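Local coordinates for mycobacterium tuberculosis paralogous family 11 (Mycobacterium smegmatis, PDB 4Y9I), which probably catalyses the transfer of reducing equivalents from reduced coenzyme F420 to quinones, as an F420H2-dependent quinone reductase, at residues T13-G16 with K21-Y24; T60-D65 with L70-A75; H85-A90 with P95-Y100; M28-E31 with Y36-V39; F53-N58 with P109-E114. One frame throughout, in Å; residues are numbered along the deposited sequence.

Contact 1 of 5, residues T13-G16 with K21-Y24; sequences TTTG and KKRY. With PO4 (phosphate ion), chain B.
The side chain of Lys22 lies alongside that of Thr15, and its ammonium NZ donates to Thr15 OG1 at 2.8 Å. The two belong to adjacent antiparallel strands of a beta hairpin, 9-15 with 22-32, which begins the antiparallel barrel. A bend at chi2 (-71°) brings the lysine NZ to the threonine hydroxyl. On the same face Thr13 and Tyr24 also run side by side, and Thr13 CG2 comes within 3.7 Å of Tyr24 CE1. In the backbone, Thr14 and Arg23 form the hydrogen-bonded pair, and Thr14 N reaches Arg23 O at 2.9 Å with an N-H...O angle of 167°. Gly16 N continues the pairing by donating to Lys21 O.

The other face carries Thr14, which touches Val55 of helix 51-57, and Arg23, extended from CG to NE. A water ties Thr14 OG1 and Lys21 O to Arg23 NH2. Beyond it the guanidinium holds a phosphate, probably from the crystallisation liquor, with both terminal nitrogens. Ser19 OG and Lys18 N of the hairpin loop also bind this anion. Its phosphorus lies in the guanidinium plane, with Arg23 NH1 2.9 Å from phosphate O1 and Arg23 NH2 3.0 Å from O2.

Contact 2 of 5, residues T60-D65 with L70-A75; sequences TVSVQD and LPDRTA
Ser62 OG accepts the amide of Asp72, with Asp72 N 2.9 Å away and the N-H...O angle at 168°. It stands where the hairpin of strands 60-65 and 68-77 slips by one residue, a beta bulge. On one side of the slip Val63 and Leu70 form a hydrogen-bonded pair, Leu70 N reaching Val63 O at 2.8 Å. On the other side Val61 pairs with Arg73: the bond from Val61 N to Arg73 O is 2.9 Å long, whereas the return from Arg73 N to Val61 O is weak because the N-H points well aside.

Around this frame, Thr60 CG2 rests against Asp72, 3.8 Å from its CB. Val61 CG2 meets Ala75 CB at 3.9 Å on the buried face, where Phe12 also packs on Val61 and Val63.

The next layer shapes the corner. Phi and psi of Asp72 are both positive, and the chain turns there from one strand direction to another. Arg73, bent at chi2 (-56°), swings back so that NH1 donates to Pro71 O at 3.0 Å, while one face of its guanidinium lies over Leu70 CB in the leucine conformer described, one of two modelled.

The serine hydroxyl thus serves as acceptor for an amide at the register shift, and the arginine fastens a carbonyl of the same corner, so side chains supply polar partners where regular pairing lapses.

Contact 3 of 5, residues H85-A90 with P95-Y100; sequences HWWKLA and PPYAEY
The carbonyl oxygen of Tyr97 is met by two carbons of the Trp87 indole, CZ2 and CH2, with Trp87 CH2 3.4 Å from Tyr97 O. The oxygen sits at the edge of the indole, near its plane. This is a contact between consecutive helices, 80-93 and 96-102, joined by a tight corner and packed outside the antiparallel barrel; their short segments run at 122° to each other with axes 10.1 Å apart at the closest. At that separation the backbones do not touch one another, and the gap is bridged by side chains.

Trp87 reaches across with its indole. Its CG is anti to the backbone N (chi1 -175°), which carries the six-membered ring across to the second helix. There CH2 also packs on the tyrosine side chain, 3.7 Å from Tyr97 CB. The two side chains cross at a slant rather than stacking.

The Tyr97 ring makes a second contact, its CD2 edge meeting the last residue of the first segment. Ala90 O lies in the plane of that ring, 3.4 Å from Tyr97 CD2, and Ala90 CB is 3.8 Å from the same carbon. Van der Waals packing and this edge contact with a carbonyl therefore hold the pair together, without a hydrogen bond between the segments.

Tyr97 further meets Tyr94 edge-to-face and touches Val39 and Met28, while Trp87 lies against Val110, which fixes the helix pair to the barrel wall. At the residue after the tyrosine, Trp87 CZ2 approaches Ala98 CA to 4.0 Å.

Contact 4 of 5, residues M28-E31 with Y36-V39; sequences MRVE and YAMV
Met28 reaches the facing strand through water: its carbonyl oxygen accepts from two water molecules, each of which also donates to Ala37 O. The nearer lies 2.8 Å from Met28 O and takes the amide hydrogen of Val30 as well; the other accepts from Val39 N. Here the two waters mediate the pairing between the backbones.

Arg29 follows with its chain extended toward the Tyr36 side, NE standing near the ring plane at the edge. Its main partner is Asp65, whose OD2 takes a salt bridge from NE and a hydrogen bond from Tyr36 OH.

At Val30 the strands close up. Val30 O accepts from Ala37 N at 2.9 Å with an N-H...O angle of 157°, and Val30 CG1 packs on Ala37 CB at 4.0 Å, beside Leu89 and Trp86 of helix 80-93.

Glu31 completes the approach. With CG anti to the backbone N (chi1 -176°), its CG comes over one face of the Tyr36 ring, 3.9 Å from the centroid, a CH-pi contact. A bend at chi2 then leads the carboxylate onward, where OE2 takes Gly34 N. OE2 also receives a water that donates to Tyr36 OH, 2.9 Å from that oxygen.

Paired at its turn end and bridged by water farther along, the arrangement is that of an irregular beta hairpin, strands 22-32 and 35-39, within the antiparallel barrel.

Contact 5 of 5, residues F53-N58 with P109-E114; sequences FNVKAN and PVFIVE
Val55 CG2 sits over one face of the Phe111 ring, 3.7 Å from its centroid and 18° off the normal, a CH-pi contact. It joins helix 51-57 to strand 110-113 of the antiparallel barrel, two elements far apart in sequence. This is the tight part: CG2 is 3.6 Å from Phe111 CZ and 3.7 Å from Phe111 CE2, so it leans over the outer end of the ring. Val55 was modelled in two conformers, and these distances hold for one of them; in it a chi1 of -66° puts CG1 anti to the carbonyl carbon and leaves CG2 between the backbone N and the carbonyl carbon, directed at the ring.

The side toward solvent is looser. Lys56, an exposed residue of the same helix, brings its aliphatic chain to the edge of the ring instead of a face, and the two side chains cross at about a right angle. Its chain bends at chi3 beyond this contact, and NZ has a weak hydrogen bond to Tyr52 OH.

Hydrophobic packing alone joins the two segments, and only a small surface is buried. Phe111 also touches Met38 and Glu77. Its neighbours Val110 and Ile112 face the other way, toward helix 80-93, so the strand separates the two helices. Between Lys56 and the ring the closest approach is in the ring plane, Lys56 CG being 3.8 Å from Phe111 CZ.

Contacts 1, 2 and 4 are the hairpins of one antiparallel barrel. Contacts 1 and 2 join through Thr13 N and Ser62 O, 2.9 Å apart, and contacts 4 and 5 through the pairing of strands 35-39 and 110-113, with Tyr36 O 2.7 Å from Val113 N. Contact 2 packs on contact 4, Val63 CG1 lying 4.0 Å from Tyr36 CD1. Contact 5 sets helix 51-57 against the barrel near contact 1, where Thr15 O meets Asn58 ND2, and contact 3 packs on another side, its centre about 10 Å from that of contact 4. The phosphate lies at contact 1, whose centre is about 25 Å from that of contact 3, across the chain's centre.

Contact 1 of 5, residues T13-G16 with K21-Y24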
# COMPACT_ATOMS: atom_id res chain seq x y z
N THR A 13 4.24 7.75 -1.98
CA THR A 13 5.56 8.33 -1.74
C THR A 13 5.87 8.28 -0.27
O THR A 13 5.08 8.77 0.48
CB THR A 13 5.69 9.76 -2.26
OG1 THR A 13 5.37 9.77 -3.67
CG2 THR A 13 7.11 10.26 -2.09
N THR A 14 6.98 7.66 0.05
CA THR A 14 7.46 7.46 1.39
C THR A 14 8.65 8.35 1.65
O THR A 14 9.32 8.84 0.71
CB THR A 14 7.79 5.97 1.68
OG1 THR A 14 9.01 5.63 0.99
CG2 THR A 14 6.63 5.01 1.33
N THR A 15 8.95 8.63 2.92
CA THR A 15 10.06 9.48 3.32
C THR A 15 10.88 8.78 4.36
O THR A 15 10.36 8.34 5.36
CB THR A 15 9.55 10.82 3.86
OG1 THR A 15 8.78 11.44 2.84
CG2 THR A 15 10.74 11.66 4.29
N GLY A 16 12.19 8.72 4.13
CA GLY A 16 13.06 8.01 5.07
C GLY A 16 13.08 8.69 6.44
O GLY A 16 13.19 9.88 6.57
N LYS A 21 15.00 10.78 2.65
CA LYS A 21 14.97 10.46 1.25
C LYS A 21 13.56 10.03 0.83
O LYS A 21 12.94 9.17 1.46
CB LYS A 21 15.93 9.30 0.97
CG LYS A 21 16.00 8.82 -0.46
CD LYS A 21 17.04 7.72 -0.59
CE LYS A 21 16.87 7.02 -1.91
NZ LYS A 21 17.60 5.69 -1.84
N LYS A 22 13.12 10.55 -0.28
CA LYS A 22 11.85 10.12 -0.87
C LYS A 22 12.03 8.81 -1.63
O LYS A 22 13.02 8.65 -2.37
CB LYS A 22 11.26 11.16 -1.79
CG LYS A 22 11.05 12.50 -1.16
CD LYS A 22 9.91 12.46 -0.18
CE LYS A 22 9.68 13.81 0.44
NZ LYS A 22 8.58 13.85 1.39
N ARG A 23 11.11 7.87 -1.42
CA ARG A 23 11.07 6.68 -2.25
C ARG A 23 9.68 6.57 -2.82
O ARG A 23 8.69 7.00 -2.20
CB ARG A 23 11.45 5.46 -1.45
CG ARG A 23 12.90 5.53 -0.95
CD ARG A 23 13.30 4.29 -0.21
NE ARG A 23 14.66 4.38 0.38
CZ ARG A 23 14.97 4.89 1.59
NH1 ARG A 23 16.26 4.90 1.99
NH2 ARG A 23 14.01 5.41 2.42
N TYR A 24 9.58 6.01 -4.01
CA TYR A 24 8.35 6.03 -4.79
C TYR A 24 7.91 4.58 -5.00
O TYR A 24 8.67 3.79 -5.56
CB TYR A 24 8.59 6.76 -6.09
CG TYR A 24 9.10 8.15 -5.89
CD1 TYR A 24 8.26 9.20 -5.58
CD2 TYR A 24 10.50 8.39 -5.90
CE1 TYR A 24 8.79 10.49 -5.33
CE2 TYR A 24 11.02 9.63 -5.60
CZ TYR A 24 10.18 10.67 -5.35
OH TYR A 24 10.70 11.96 -5.10
P PO4 B . 16.24 6.07 5.54
O1 PO4 B . 16.94 6.55 4.25
O2 PO4 B . 15.02 5.11 5.23
O3 PO4 B . 17.31 5.23 6.35
O4 PO4 B . 15.81 7.20 6.39
O HOH W 1 11.54 6.68 1.80

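Contact 2 of 5, residues T60-D65 with L70-A75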
# COMPACT_ATOMS: atom_id res chain seq x y z
N THR A 60 4.00 8.86 7.43
CA THR A 60 3.54 9.98 6.61
C THR A 60 3.83 9.58 5.13
O THR A 60 4.98 9.45 4.74
CB THR A 60 4.27 11.25 6.92
OG1 THR A 60 4.12 11.51 8.33
CG2 THR A 60 3.75 12.41 6.10
N VAL A 61 2.78 9.43 4.35
CA VAL A 61 2.80 8.86 2.98
C VAL A 61 1.87 9.65 2.11
O VAL A 61 0.72 9.94 2.49
CB VAL A 61 2.33 7.40 2.99
CG1 VAL A 61 2.15 6.85 1.61
CG2 VAL A 61 3.33 6.56 3.82
N SER A 62 2.36 10.07 0.94
CA SER A 62 1.55 10.77 -0.04
C SER A 62 1.01 9.76 -1.10
O SER A 62 1.61 8.73 -1.36
CB SER A 62 2.32 11.86 -0.77
OG SER A 62 2.76 12.84 0.13
N VAL A 63 -0.16 10.11 -1.62
CA VAL A 63 -0.78 9.30 -2.68
C VAL A 63 -0.96 10.12 -3.95
O VAL A 63 -1.38 11.27 -3.91
CB VAL A 63 -2.17 8.80 -2.23
CG1 VAL A 63 -2.66 7.70 -3.17
CG2 VAL A 63 -2.17 8.28 -0.81
N GLN A 64 -0.71 9.47 -5.08
CA GLN A 64 -1.03 10.04 -6.41
C GLN A 64 -1.87 8.99 -7.14
O GLN A 64 -1.45 7.85 -7.35
CB GLN A 64 0.20 10.49 -7.20
CG GLN A 64 -0.12 11.14 -8.56
CD GLN A 64 1.13 11.54 -9.34
OE1 GLN A 64 2.18 11.81 -8.78
NE2 GLN A 64 0.99 11.56 -10.67
N ASP A 65 -3.07 9.43 -7.52
CA ASP A 65 -4.02 8.61 -8.25
C ASP A 65 -4.49 9.43 -9.43
O ASP A 65 -5.18 10.41 -9.26
CB ASP A 65 -5.19 8.24 -7.33
CG ASP A 65 -6.22 7.32 -7.99
OD1 ASP A 65 -6.02 6.84 -9.13
OD2 ASP A 65 -7.29 7.10 -7.35
N LEU A 70 -2.75 13.47 -2.99
CA LEU A 70 -3.13 13.57 -1.59
C LEU A 70 -1.83 13.61 -0.74
O LEU A 70 -1.28 12.54 -0.42
CB LEU A 70 -3.99 12.38 -1.17
CG LEU A 70 -5.38 12.14 -1.80
CD1 LEU A 70 -5.31 11.68 -3.24
CD2 LEU A 70 -6.15 11.13 -0.97
N PRO A 71 -1.32 14.82 -0.42
CA PRO A 71 -0.05 14.88 0.27
C PRO A 71 -0.10 14.49 1.76
O PRO A 71 -1.03 14.89 2.49
CB PRO A 71 0.38 16.35 0.09
CG PRO A 71 -0.91 17.09 0.02
CD PRO A 71 -1.85 16.18 -0.70
N ASP A 72 0.96 13.79 2.21
CA ASP A 72 1.29 13.67 3.61
C ASP A 72 0.11 13.16 4.44
O ASP A 72 -0.22 13.69 5.50
CB ASP A 72 1.78 14.99 4.16
CG ASP A 72 3.05 15.45 3.49
OD1 ASP A 72 3.76 14.62 2.87
OD2 ASP A 72 3.30 16.66 3.50
N ARG A 73 -0.51 12.12 3.93
CA ARG A 73 -1.50 11.34 4.65
C ARG A 73 -0.77 10.37 5.56
O ARG A 73 0.38 10.46 5.69
CB ARG A 73 -2.39 10.61 3.63
CG ARG A 73 -3.16 11.58 2.76
CD ARG A 73 -4.04 12.59 3.53
NE ARG A 73 -5.10 13.11 2.67
CZ ARG A 73 -5.06 14.22 2.02
NH1 ARG A 73 -4.04 15.03 2.10
NH2 ARG A 73 -6.14 14.54 1.33
N THR A 74 -1.51 9.51 6.23
CA THR A 74 -0.95 8.65 7.24
C THR A 74 -1.31 7.19 6.97
O THR A 74 -2.46 6.85 6.73
CB THR A 74 -1.47 8.99 8.64
OG1 THR A 74 -1.31 10.38 8.88
CG2 THR A 74 -0.77 8.20 9.72
N ALA A 75 -0.27 6.36 6.86
CA ALA A 75 -0.38 4.92 6.68
C ALA A 75 -0.53 4.23 8.03
O ALA A 75 0.31 4.43 8.93
CB ALA A 75 0.86 4.42 5.97
O HOH W 2 5.11 12.18 0.85

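Contact 3 of 5, residues H85-A90 with P95-Y100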
# COMPACT_ATOMS: atom_id res chain seq x y z
N HIS A 85 -11.84 -6.32 5.61
CA HIS A 85 -12.62 -5.54 4.66
C HIS A 85 -11.74 -5.05 3.49
O HIS A 85 -12.10 -5.22 2.32
CB HIS A 85 -13.24 -4.37 5.39
CG HIS A 85 -13.88 -3.38 4.50
ND1 HIS A 85 -15.01 -3.66 3.75
CD2 HIS A 85 -13.55 -2.11 4.18
CE1 HIS A 85 -15.33 -2.60 3.03
NE2 HIS A 85 -14.44 -1.66 3.25
N TRP A 86 -10.61 -4.46 3.82
CA TRP A 86 -9.71 -3.96 2.79
C TRP A 86 -9.06 -5.09 2.00
O TRP A 86 -8.76 -4.91 0.83
CB TRP A 86 -8.71 -2.99 3.40
CG TRP A 86 -9.35 -1.69 3.71
CD1 TRP A 86 -9.89 -1.30 4.90
CD2 TRP A 86 -9.48 -0.57 2.83
NE1 TRP A 86 -10.41 -0.05 4.79
CE2 TRP A 86 -10.13 0.46 3.56
CE3 TRP A 86 -9.09 -0.31 1.52
CZ2 TRP A 86 -10.41 1.69 2.98
CZ3 TRP A 86 -9.37 0.92 1.00
CH2 TRP A 86 -9.99 1.89 1.73
N TRP A 87 -8.81 -6.21 2.67
CA TRP A 87 -8.34 -7.43 1.93
C TRP A 87 -9.31 -7.84 0.84
O TRP A 87 -8.91 -8.17 -0.28
CB TRP A 87 -8.01 -8.57 2.90
CG TRP A 87 -7.42 -9.74 2.17
CD1 TRP A 87 -8.05 -10.94 1.95
CD2 TRP A 87 -6.14 -9.84 1.53
NE1 TRP A 87 -7.22 -11.78 1.23
CE2 TRP A 87 -6.05 -11.14 0.96
CE3 TRP A 87 -5.05 -8.97 1.39
CZ2 TRP A 87 -4.93 -11.57 0.26
CZ3 TRP A 87 -3.92 -9.43 0.73
CH2 TRP A 87 -3.90 -10.70 0.14
N LYS A 88 -10.60 -7.86 1.16
CA LYS A 88 -11.63 -8.21 0.19
C LYS A 88 -11.54 -7.23 -1.00
O LYS A 88 -11.59 -7.64 -2.15
CB LYS A 88 -13.01 -8.12 0.87
CG LYS A 88 -14.15 -8.49 -0.04
CD LYS A 88 -15.51 -8.01 0.48
CE LYS A 88 -15.69 -6.49 0.38
NZ LYS A 88 -17.11 -6.12 0.58
N LEU A 89 -11.46 -5.92 -0.73
CA LEU A 89 -11.33 -4.92 -1.82
C LEU A 89 -10.03 -5.18 -2.62
O LEU A 89 -10.03 -5.06 -3.82
CB LEU A 89 -11.24 -3.52 -1.19
CG LEU A 89 -12.51 -3.10 -0.46
CD1 LEU A 89 -12.33 -1.68 0.06
CD2 LEU A 89 -13.75 -3.20 -1.34
N ALA A 90 -8.95 -5.56 -1.96
CA ALA A 90 -7.70 -5.85 -2.68
C ALA A 90 -7.83 -7.06 -3.62
O ALA A 90 -7.34 -7.03 -4.73
CB ALA A 90 -6.54 -6.03 -1.69
N PRO A 95 -6.96 -10.19 -8.15
CA PRO A 95 -7.16 -11.54 -7.58
C PRO A 95 -5.93 -12.31 -7.17
O PRO A 95 -6.01 -13.07 -6.18
CB PRO A 95 -7.94 -12.27 -8.72
CG PRO A 95 -8.77 -11.16 -9.31
CD PRO A 95 -7.92 -9.92 -9.23
N PRO A 96 -4.78 -12.22 -7.89
CA PRO A 96 -3.66 -12.98 -7.43
C PRO A 96 -3.13 -12.64 -6.02
O PRO A 96 -2.41 -13.43 -5.46
CB PRO A 96 -2.59 -12.72 -8.50
CG PRO A 96 -3.40 -12.38 -9.73
CD PRO A 96 -4.52 -11.54 -9.19
N TYR A 97 -3.57 -11.53 -5.43
CA TYR A 97 -3.27 -11.28 -4.02
C TYR A 97 -3.68 -12.48 -3.15
O TYR A 97 -2.96 -12.86 -2.25
CB TYR A 97 -3.95 -10.04 -3.50
CG TYR A 97 -3.29 -8.71 -3.82
CD1 TYR A 97 -1.89 -8.56 -3.70
CD2 TYR A 97 -4.06 -7.61 -4.14
CE1 TYR A 97 -1.31 -7.33 -3.92
CE2 TYR A 97 -3.47 -6.36 -4.35
CZ TYR A 97 -2.10 -6.23 -4.24
OH TYR A 97 -1.51 -4.96 -4.41
N ALA A 98 -4.81 -13.09 -3.47
CA ALA A 98 -5.21 -14.26 -2.68
C ALA A 98 -4.27 -15.48 -2.89
O ALA A 98 -4.01 -16.25 -1.95
CB ALA A 98 -6.59 -14.65 -3.04
N GLU A 99 -3.79 -15.63 -4.10
CA GLU A 99 -2.76 -16.59 -4.34
C GLU A 99 -1.49 -16.32 -3.54
O GLU A 99 -0.93 -17.21 -3.03
CB GLU A 99 -2.46 -16.71 -5.82
CG GLU A 99 -3.55 -17.39 -6.62
CD GLU A 99 -3.95 -18.78 -6.10
OE1 GLU A 99 -3.09 -19.56 -5.65
OE2 GLU A 99 -5.15 -19.08 -6.18
N TYR A 100 -1.05 -15.07 -3.48
CA TYR A 100 0.07 -14.73 -2.62
C TYR A 100 -0.17 -15.16 -1.17
O TYR A 100 0.74 -15.71 -0.50
CB TYR A 100 0.35 -13.24 -2.63
CG TYR A 100 0.73 -12.59 -3.92
CD1 TYR A 100 0.99 -13.33 -5.09
CD2 TYR A 100 0.83 -11.24 -3.99
CE1 TYR A 100 1.35 -12.65 -6.29
CE2 TYR A 100 1.14 -10.56 -5.15
CZ TYR A 100 1.41 -11.27 -6.31
OH TYR A 100 1.76 -10.53 -7.46

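Contact 4 of 5, residues M28-E31 with Y36-V39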
# COMPACT_ATOMS: atom_id res chain seq x y z
N MET A 28 -0.90 -1.67 -6.73
CA MET A 28 -2.26 -1.75 -7.24
C MET A 28 -3.20 -0.77 -6.48
O MET A 28 -3.14 -0.66 -5.22
CB MET A 28 -2.82 -3.17 -7.11
CG MET A 28 -1.95 -4.21 -7.85
SD MET A 28 -1.89 -3.86 -9.65
CE MET A 28 -3.63 -4.10 -10.18
N ARG A 29 -4.05 -0.12 -7.25
CA ARG A 29 -5.09 0.77 -6.70
C ARG A 29 -6.18 -0.06 -6.00
O ARG A 29 -6.87 -0.90 -6.62
CB ARG A 29 -5.72 1.57 -7.80
CG ARG A 29 -6.75 2.60 -7.34
CD ARG A 29 -7.21 3.44 -8.51
NE ARG A 29 -8.15 4.48 -8.13
CZ ARG A 29 -9.43 4.28 -7.86
NH1 ARG A 29 -9.96 3.09 -7.94
NH2 ARG A 29 -10.21 5.30 -7.52
N VAL A 30 -6.30 0.22 -4.71
CA VAL A 30 -7.35 -0.37 -3.85
C VAL A 30 -7.92 0.83 -3.09
O VAL A 30 -7.27 1.40 -2.21
CB VAL A 30 -6.78 -1.39 -2.90
CG1 VAL A 30 -7.88 -1.97 -2.06
CG2 VAL A 30 -6.03 -2.48 -3.69
N GLU A 31 -9.11 1.28 -3.48
CA GLU A 31 -9.65 2.58 -3.05
C GLU A 31 -11.05 2.43 -2.58
O GLU A 31 -11.80 1.65 -3.13
CB GLU A 31 -9.52 3.65 -4.17
CG GLU A 31 -9.97 5.05 -3.76
CD GLU A 31 -11.45 5.34 -3.88
OE1 GLU A 31 -12.22 4.52 -4.44
OE2 GLU A 31 -11.80 6.41 -3.37
N TYR A 36 -7.10 4.72 0.66
CA TYR A 36 -6.35 3.79 -0.17
C TYR A 36 -5.72 2.71 0.66
O TYR A 36 -5.34 2.97 1.86
CB TYR A 36 -5.25 4.47 -0.99
CG TYR A 36 -5.78 5.42 -2.06
CD1 TYR A 36 -6.21 6.71 -1.71
CD2 TYR A 36 -5.98 5.01 -3.37
CE1 TYR A 36 -6.76 7.56 -2.65
CE2 TYR A 36 -6.50 5.87 -4.33
CZ TYR A 36 -6.94 7.14 -3.95
OH TYR A 36 -7.47 7.99 -4.87
N ALA A 37 -5.53 1.52 0.10
CA ALA A 37 -4.74 0.49 0.77
C ALA A 37 -3.38 0.21 0.10
O ALA A 37 -3.28 0.19 -1.14
CB ALA A 37 -5.51 -0.81 0.90
N MET A 38 -2.35 -0.02 0.92
CA MET A 38 -1.03 -0.50 0.45
C MET A 38 -0.97 -1.96 0.89
O MET A 38 -0.87 -2.28 2.12
CB MET A 38 0.08 0.24 1.15
CG MET A 38 0.07 1.76 0.89
SD MET A 38 1.37 2.67 1.74
CE MET A 38 2.72 2.25 0.69
N VAL A 39 -1.01 -2.87 -0.04
CA VAL A 39 -0.89 -4.33 0.28
C VAL A 39 0.59 -4.68 0.27
O VAL A 39 1.27 -4.56 -0.74
CB VAL A 39 -1.66 -5.16 -0.72
CG1 VAL A 39 -1.45 -6.65 -0.45
CG2 VAL A 39 -3.13 -4.76 -0.72
O HOH W 3 -3.99 1.39 -3.49
O HOH W 4 -1.87 -2.19 -2.81
O HOH W 5 -10.29 8.55 -4.21

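Contact 5 of 5, residues F53-N58 with P109-E114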
# COMPACT_ATOMS: atom_id res chain seq x y z
N PHE A 53 8.92 -1.81 6.31
CA PHE A 53 9.51 -1.21 7.50
C PHE A 53 9.60 0.32 7.43
O PHE A 53 9.41 0.98 8.46
CB PHE A 53 10.86 -1.90 7.85
CG PHE A 53 10.67 -3.29 8.49
CD1 PHE A 53 9.88 -3.45 9.61
CD2 PHE A 53 11.27 -4.39 7.93
CE1 PHE A 53 9.70 -4.69 10.20
CE2 PHE A 53 11.13 -5.65 8.51
CZ PHE A 53 10.35 -5.81 9.63
N ASN A 54 9.71 0.86 6.24
CA ASN A 54 9.75 2.29 6.08
C ASN A 54 8.42 3.00 6.46
O ASN A 54 8.47 4.02 7.10
CB ASN A 54 10.06 2.68 4.65
CG ASN A 54 11.41 2.25 4.14
OD1 ASN A 54 12.32 2.05 4.87
ND2 ASN A 54 11.52 2.16 2.80
N VAL A 55 7.29 2.46 6.04
CA VAL A 55 6.03 3.10 6.37
C VAL A 55 5.70 2.89 7.85
O VAL A 55 4.90 3.63 8.38
CB VAL A 55 4.84 2.67 5.45
CG1 VAL A 55 5.09 3.15 4.05
CG2 VAL A 55 4.61 1.15 5.45
N LYS A 56 6.29 1.89 8.49
CA LYS A 56 6.07 1.78 9.92
C LYS A 56 6.97 2.77 10.69
O LYS A 56 6.51 3.45 11.61
CB LYS A 56 6.28 0.34 10.34
CG LYS A 56 5.20 -0.63 9.80
CD LYS A 56 5.53 -2.10 10.09
CE LYS A 56 5.85 -2.30 11.58
NZ LYS A 56 6.37 -3.61 12.06
N ALA A 57 8.20 2.93 10.22
CA ALA A 57 9.11 3.94 10.85
C ALA A 57 8.65 5.35 10.64
O ALA A 57 8.81 6.21 11.52
CB ALA A 57 10.50 3.79 10.36
N ASN A 58 8.07 5.61 9.46
CA ASN A 58 7.53 6.91 9.15
C ASN A 58 6.19 6.81 8.43
O ASN A 58 6.13 6.61 7.22
CB ASN A 58 8.48 7.75 8.33
CG ASN A 58 7.88 9.10 8.03
OD1 ASN A 58 6.83 9.54 8.58
ND2 ASN A 58 8.60 9.84 7.19
N PRO A 109 0.42 -7.99 5.44
CA PRO A 109 -0.00 -6.71 6.04
C PRO A 109 -0.71 -5.85 5.01
O PRO A 109 -0.29 -5.84 3.83
CB PRO A 109 1.31 -6.06 6.47
CG PRO A 109 2.28 -7.22 6.61
CD PRO A 109 1.86 -8.22 5.54
N VAL A 110 -1.70 -5.08 5.47
CA VAL A 110 -2.40 -4.08 4.63
C VAL A 110 -2.41 -2.85 5.44
O VAL A 110 -2.92 -2.86 6.59
CB VAL A 110 -3.83 -4.51 4.27
CG1 VAL A 110 -4.48 -3.54 3.35
CG2 VAL A 110 -3.75 -5.94 3.69
N PHE A 111 -1.95 -1.75 4.82
CA PHE A 111 -2.04 -0.43 5.41
C PHE A 111 -3.19 0.36 4.78
O PHE A 111 -3.32 0.40 3.55
CB PHE A 111 -0.74 0.36 5.18
CG PHE A 111 0.48 -0.23 5.81
CD1 PHE A 111 1.13 -1.30 5.23
CD2 PHE A 111 0.97 0.25 7.04
CE1 PHE A 111 2.23 -1.88 5.84
CE2 PHE A 111 2.07 -0.36 7.66
CZ PHE A 111 2.72 -1.40 7.05
N ILE A 112 -3.97 1.06 5.57
CA ILE A 112 -4.89 2.12 5.09
C ILE A 112 -4.10 3.45 5.04
O ILE A 112 -3.27 3.69 5.93
CB ILE A 112 -6.17 2.23 5.96
CG1 ILE A 112 -7.21 3.06 5.24
CG2 ILE A 112 -5.82 2.80 7.31
CD1 ILE A 112 -8.55 2.97 5.92
N VAL A 113 -4.35 4.21 4.00
CA VAL A 113 -3.76 5.52 3.89
C VAL A 113 -4.87 6.55 3.89
O VAL A 113 -5.67 6.54 3.06
CB VAL A 113 -2.85 5.61 2.66
CG1 VAL A 113 -2.24 6.98 2.57
CG2 VAL A 113 -1.76 4.56 2.70
N GLU A 114 -4.84 7.41 4.88
CA GLU A 114 -5.92 8.23 5.27
C GLU A 114 -5.38 9.60 5.75
O GLU A 114 -6.22 10.46 5.77
CB GLU A 114 -6.80 7.53 6.37
CG GLU A 114 -6.14 7.30 7.72
CD GLU A 114 -6.83 6.29 8.65
OE1 GLU A 114 -7.89 5.85 8.38
OE2 GLU A 114 -6.28 6.00 9.66